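Long-range contact in ApRick protease (Rickettsia conorii, PDB 5C9F), which probably cleaves peptide bonds as a retropepsin-like aspartic endopeptidase, this chain holding the protease domain of a longer, probably membrane-bound protein: residues G19-K31 and P77-F89. Sequence-based numbering, arbitrary orientation.
Sequences GHFYINAFVNNVK and PITLNSVVIGKEF
The flat carboxamide of Asn28 turns its oxygen to the backbone of Ser82: Ser82 N donates to Asn28 OD1 at 2.9 Å, nearly along the C=O axis, while Asn28 ND2 donates to a water that also binds Thr79 O and Asn81 N. With CG beside its own backbone N (chi1 -57°), OD1 lies where it can take the Ser82 N-H; the backbone Asn28 N donates to Ser82 O at 2.8 Å. Farther off, within 77-89, the Phe89 ring has Lys87 CE over one face, toward the rim, and Val83 O in plane at its edge. Asn28 and Asn29 are the central residues of a type I' turn closing the hairpin of strands 22-27 and 30-36. Next along, Phe26 and Val84 form an antiparallel hydrogen-bonded pair, Phe26 N to Val84 O at 3.0 Å and Val84 N to Phe26 O at 2.8 Å. Ala25, Val27 and Val83 line the buried face, where Ala25 CB presses tightly on Ile85 CG1 at 3.4 Å. The Ile23 and Ile85 side chains cross at about a right angle, their CG2 methyls 4.0 Å apart. Val27 CG1, anti to the backbone N, reaches Leu80 CD2 at 3.8 Å, just before the chain turns a corner at Asn81. A second water accepts from Asn29 N and donates to Ser82 OG and, weakly, to Phe26 O; Ser82 OG in turn donates to Glu88. In this retropepsin-like fold, strand 22-27 of the hairpin thus pairs with strand 82-84, and Asn28, gripping Ser82 through both N and O, holds the turn against that strand's start while apolar side chains pack on the buried face.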
loop_
_atom_site.group_PDB
_atom_site.type_symbol
_atom_site.label_atom_id
_atom_site.label_comp_id
_atom_site.label_asym_id
_atom_site.label_seq_id
_atom_site.Cartn_x
_atom_site.Cartn_y
_atom_site.Cartn_z
ATOM N N GLY A 19 -22.807 9.906 -20.018
ATOM C CA GLY A 19 -21.459 10.018 -20.569
ATOM C C GLY A 19 -20.416 10.617 -19.645
ATOM O O GLY A 19 -19.238 10.572 -19.983
ATOM N N HIS A 20 -20.835 11.119 -18.469
ATOM C CA HIS A 20 -19.949 11.787 -17.509
ATOM C C HIS A 20 -19.657 10.948 -16.272
ATOM O O HIS A 20 -20.344 9.997 -15.990
ATOM C CB HIS A 20 -20.536 13.104 -17.081
ATOM C CG HIS A 20 -20.802 14.037 -18.212
ATOM N ND1 HIS A 20 -19.804 14.497 -19.039
ATOM C CD2 HIS A 20 -21.963 14.568 -18.682
ATOM C CE1 HIS A 20 -20.331 15.297 -19.955
ATOM N NE2 HIS A 20 -21.637 15.353 -19.763
ATOM N N PHE A 21 -18.531 11.245 -15.624
ATOM C CA PHE A 21 -18.228 10.681 -14.365
ATOM C C PHE A 21 -18.570 11.678 -13.277
ATOM O O PHE A 21 -18.235 12.896 -13.391
ATOM C CB PHE A 21 -16.728 10.330 -14.239
ATOM C CG PHE A 21 -16.268 9.280 -15.165
ATOM C CD1 PHE A 21 -16.476 7.939 -14.873
ATOM C CD2 PHE A 21 -15.617 9.613 -16.335
ATOM C CE1 PHE A 21 -16.049 6.969 -15.737
ATOM C CE2 PHE A 21 -15.180 8.634 -17.213
ATOM C CZ PHE A 21 -15.395 7.314 -16.908
ATOM N N TYR A 22 -19.238 11.194 -12.229
ATOM C CA TYR A 22 -19.528 12.020 -11.081
ATOM C C TYR A 22 -18.875 11.442 -9.850
ATOM O O TYR A 22 -18.780 10.232 -9.701
ATOM C CB TYR A 22 -21.068 12.152 -10.872
ATOM C CG TYR A 22 -21.784 12.748 -12.066
ATOM C CD1 TYR A 22 -21.928 14.125 -12.210
ATOM C CD2 TYR A 22 -22.225 11.968 -13.075
ATOM C CE1 TYR A 22 -22.538 14.682 -13.323
ATOM C CE2 TYR A 22 -22.854 12.533 -14.194
ATOM C CZ TYR A 22 -22.998 13.885 -14.294
ATOM O OH TYR A 22 -23.618 14.444 -15.364
ATOM N N ILE A 23 -18.484 12.333 -8.937
ATOM C CA ILE A 23 -17.872 11.932 -7.670
ATOM C C ILE A 23 -18.397 12.806 -6.536
ATOM O O ILE A 23 -18.497 14.011 -6.684
ATOM C CB ILE A 23 -16.344 12.189 -7.602
ATOM C CG1 ILE A 23 -15.613 11.656 -8.798
ATOM C CG2 ILE A 23 -15.805 11.518 -6.353
ATOM C CD1 ILE A 23 -14.154 12.097 -8.761
ATOM N N ASN A 24 -18.764 12.159 -5.450
ATOM C CA ASN A 24 -19.211 12.826 -4.225
ATOM C C ASN A 24 -17.982 13.027 -3.345
ATOM O O ASN A 24 -17.166 12.125 -3.172
ATOM C CB ASN A 24 -20.239 11.956 -3.506
ATOM C CG ASN A 24 -21.533 11.897 -4.240
ATOM O OD1 ASN A 24 -22.039 12.919 -4.718
ATOM N ND2 ASN A 24 -22.065 10.723 -4.384
ATOM N N ALA A 25 -17.786 14.253 -2.933
ATOM C CA ALA A 25 -16.712 14.580 -2.060
ATOM C C ALA A 25 -17.310 15.221 -0.821
ATOM O O ALA A 25 -18.364 15.825 -0.887
ATOM C CB ALA A 25 -15.769 15.541 -2.788
ATOM N N PHE A 26 -16.575 15.194 0.267
ATOM C CA PHE A 26 -16.903 15.961 1.421
ATOM C C PHE A 26 -16.004 17.173 1.507
ATOM O O PHE A 26 -14.784 17.064 1.648
ATOM C CB PHE A 26 -16.825 15.122 2.679
ATOM C CG PHE A 26 -17.931 14.123 2.753
ATOM C CD1 PHE A 26 -17.828 12.930 2.055
ATOM C CD2 PHE A 26 -19.100 14.391 3.466
ATOM C CE1 PHE A 26 -18.844 11.993 2.091
ATOM C CE2 PHE A 26 -20.146 13.452 3.492
ATOM C CZ PHE A 26 -20.010 12.255 2.804
ATOM N N VAL A 27 -16.624 18.333 1.333
ATOM C CA VAL A 27 -15.896 19.646 1.283
ATOM C C VAL A 27 -16.277 20.362 2.572
ATOM O O VAL A 27 -17.455 20.656 2.787
ATOM C CB VAL A 27 -16.302 20.429 0.054
ATOM C CG1 VAL A 27 -15.529 21.726 -0.028
ATOM C CG2 VAL A 27 -16.070 19.601 -1.224
ATOM N N ASN A 28 -15.276 20.580 3.442
ATOM C CA ASN A 28 -15.496 21.161 4.754
ATOM C C ASN A 28 -16.651 20.459 5.461
ATOM O O ASN A 28 -17.582 21.091 5.935
ATOM C CB ASN A 28 -15.768 22.663 4.642
ATOM C CG ASN A 28 -14.658 23.393 3.956
ATOM O OD1 ASN A 28 -13.502 22.913 3.897
ATOM N ND2 ASN A 28 -14.997 24.555 3.372
ATOM N N ASN A 29 -16.616 19.136 5.423
ATOM C CA ASN A 29 -17.608 18.306 6.116
ATOM C C ASN A 29 -18.953 18.194 5.376
ATOM O O ASN A 29 -19.835 17.588 5.883
ATOM C CB ASN A 29 -17.815 18.780 7.642
ATOM C CG ASN A 29 -18.445 17.701 8.498
ATOM O OD1 ASN A 29 -19.485 17.827 9.245
ATOM N ND2 ASN A 29 -17.786 16.615 8.427
ATOM N N VAL A 30 -19.114 18.759 4.180
ATOM C CA VAL A 30 -20.387 18.773 3.462
ATOM C C VAL A 30 -20.276 17.971 2.166
ATOM O O VAL A 30 -19.392 18.197 1.356
ATOM C CB VAL A 30 -20.789 20.222 3.110
ATOM C CG1 VAL A 30 -22.082 20.299 2.325
ATOM C CG2 VAL A 30 -20.870 21.063 4.382
ATOM N N LYS A 31 -21.224 17.087 1.953
ATOM C CA LYS A 31 -21.250 16.295 0.742
ATOM C C LYS A 31 -21.566 17.162 -0.444
ATOM O O LYS A 31 -22.608 17.864 -0.457
ATOM C CB LYS A 31 -22.307 15.206 0.814
ATOM C CG LYS A 31 -22.256 14.255 -0.347
ATOM C CD LYS A 31 -23.572 13.450 -0.361
ATOM C CE LYS A 31 -23.530 12.270 -1.304
ATOM N NZ LYS A 31 -24.843 11.575 -1.199
ATOM N N PRO A 77 -12.341 33.815 -6.832
ATOM C CA PRO A 77 -11.478 32.744 -6.352
ATOM C C PRO A 77 -11.754 32.433 -4.899
ATOM O O PRO A 77 -12.050 33.335 -4.155
ATOM C CB PRO A 77 -10.059 33.327 -6.523
ATOM C CG PRO A 77 -10.254 34.794 -6.541
ATOM C CD PRO A 77 -11.590 35.045 -7.141
ATOM N N ILE A 78 -11.684 31.153 -4.523
ATOM C CA ILE A 78 -11.847 30.713 -3.154
ATOM C C ILE A 78 -10.820 29.645 -2.872
ATOM O O ILE A 78 -10.237 29.074 -3.785
ATOM C CB ILE A 78 -13.252 30.171 -2.879
ATOM C CG1 ILE A 78 -13.593 29.036 -3.869
ATOM C CG2 ILE A 78 -14.308 31.307 -2.984
ATOM C CD1 ILE A 78 -14.840 28.285 -3.535
ATOM N N THR A 79 -10.658 29.340 -1.596
ATOM C CA THR A 79 -9.857 28.200 -1.142
ATOM C C THR A 79 -10.690 27.296 -0.237
ATOM O O THR A 79 -11.390 27.769 0.619
ATOM C CB THR A 79 -8.620 28.684 -0.379
ATOM O OG1 THR A 79 -7.848 29.505 -1.261
ATOM C CG2 THR A 79 -7.790 27.514 0.089
ATOM N N LEU A 80 -10.673 26.001 -0.530
ATOM C CA LEU A 80 -11.458 25.045 0.202
ATOM C C LEU A 80 -10.541 24.400 1.254
ATOM O O LEU A 80 -9.564 23.747 0.939
ATOM C CB LEU A 80 -12.044 24.048 -0.731
ATOM C CG LEU A 80 -13.007 24.639 -1.794
ATOM C CD1 LEU A 80 -13.294 23.581 -2.830
ATOM C CD2 LEU A 80 -14.299 25.135 -1.222
ATOM N N ASN A 81 -10.861 24.620 2.509
ATOM C CA ASN A 81 -10.017 24.147 3.597
ATOM C C ASN A 81 -9.801 22.651 3.519
ATOM O O ASN A 81 -8.680 22.189 3.662
ATOM C CB ASN A 81 -10.632 24.498 4.956
ATOM C CG ASN A 81 -10.716 25.992 5.177
ATOM O OD1 ASN A 81 -9.892 26.742 4.698
ATOM N ND2 ASN A 81 -11.735 26.424 5.897
ATOM N N SER A 82 -10.866 21.905 3.285
ATOM C CA SER A 82 -10.781 20.456 3.275
ATOM C C SER A 82 -11.682 19.828 2.208
ATOM O O SER A 82 -12.841 20.209 2.058
ATOM C CB SER A 82 -11.165 19.913 4.658
ATOM O OG SER A 82 -11.497 18.532 4.603
ATOM N N VAL A 83 -11.084 18.977 1.398
ATOM C CA VAL A 83 -11.776 18.212 0.354
ATOM C C VAL A 83 -11.382 16.751 0.550
ATOM O O VAL A 83 -10.208 16.402 0.387
ATOM C CB VAL A 83 -11.380 18.622 -1.081
ATOM C CG1 VAL A 83 -12.113 17.758 -2.121
ATOM C CG2 VAL A 83 -11.698 20.092 -1.396
ATOM N N VAL A 84 -12.353 15.920 0.924
ATOM C CA VAL A 84 -12.108 14.521 1.169
ATOM C C VAL A 84 -12.743 13.730 0.021
ATOM O O VAL A 84 -13.983 13.756 -0.161
ATOM C CB VAL A 84 -12.685 14.073 2.525
ATOM C CG1 VAL A 84 -12.414 12.580 2.761
ATOM C CG2 VAL A 84 -12.110 14.929 3.646
ATOM N N ILE A 85 -11.886 13.030 -0.693
ATOM C CA ILE A 85 -12.274 12.013 -1.681
ATOM C C ILE A 85 -11.286 10.834 -1.443
ATOM O O ILE A 85 -10.189 10.806 -2.009
ATOM C CB ILE A 85 -12.047 12.499 -3.123
ATOM C CG1 ILE A 85 -12.898 13.763 -3.403
ATOM C CG2 ILE A 85 -12.456 11.392 -4.101
ATOM C CD1 ILE A 85 -12.521 14.461 -4.670
ATOM N N GLY A 86 -11.654 9.904 -0.582
ATOM C CA GLY A 86 -10.725 8.884 -0.103
ATOM C C GLY A 86 -9.768 9.492 0.903
ATOM O O GLY A 86 -9.893 9.274 2.108
ATOM N N LYS A 87 -8.814 10.272 0.430
ATOM C CA LYS A 87 -7.981 11.006 1.381
ATOM C C LYS A 87 -8.405 12.454 1.451
ATOM O O LYS A 87 -9.138 12.960 0.570
ATOM C CB LYS A 87 -6.519 10.924 1.013
ATOM C CG LYS A 87 -6.128 11.564 -0.286
ATOM C CD LYS A 87 -4.616 11.501 -0.471
ATOM C CE LYS A 87 -3.903 12.661 0.176
ATOM N NZ LYS A 87 -2.448 12.344 0.249
ATOM N N GLU A 88 -7.886 13.120 2.485
ATOM C CA GLU A 88 -8.178 14.510 2.733
ATOM C C GLU A 88 -7.165 15.366 2.026
ATOM O O GLU A 88 -5.996 15.216 2.232
ATOM C CB GLU A 88 -8.148 14.810 4.200
ATOM C CG GLU A 88 -8.542 16.255 4.433
ATOM C CD GLU A 88 -8.721 16.592 5.895
ATOM O OE1 GLU A 88 -8.342 15.792 6.763
ATOM O OE2 GLU A 88 -9.260 17.664 6.174
ATOM N N PHE A 89 -7.627 16.279 1.175
ATOM C CA PHE A 89 -6.762 17.262 0.565
ATOM C C PHE A 89 -7.051 18.605 1.219
ATOM O O PHE A 89 -8.192 18.901 1.587
ATOM C CB PHE A 89 -7.023 17.310 -0.938
ATOM C CG PHE A 89 -6.750 16.011 -1.665
ATOM C CD1 PHE A 89 -7.776 15.051 -1.880
ATOM C CD2 PHE A 89 -5.509 15.780 -2.210
ATOM C CE1 PHE A 89 -7.525 13.890 -2.592
ATOM C CE2 PHE A 89 -5.263 14.627 -2.929
ATOM C CZ PHE A 89 -6.256 13.686 -3.130
HETATM O O HOH W 1 -14.394 17.753 4.384
HETATM O O HOH W 2 -12.946 26.654 2.708
#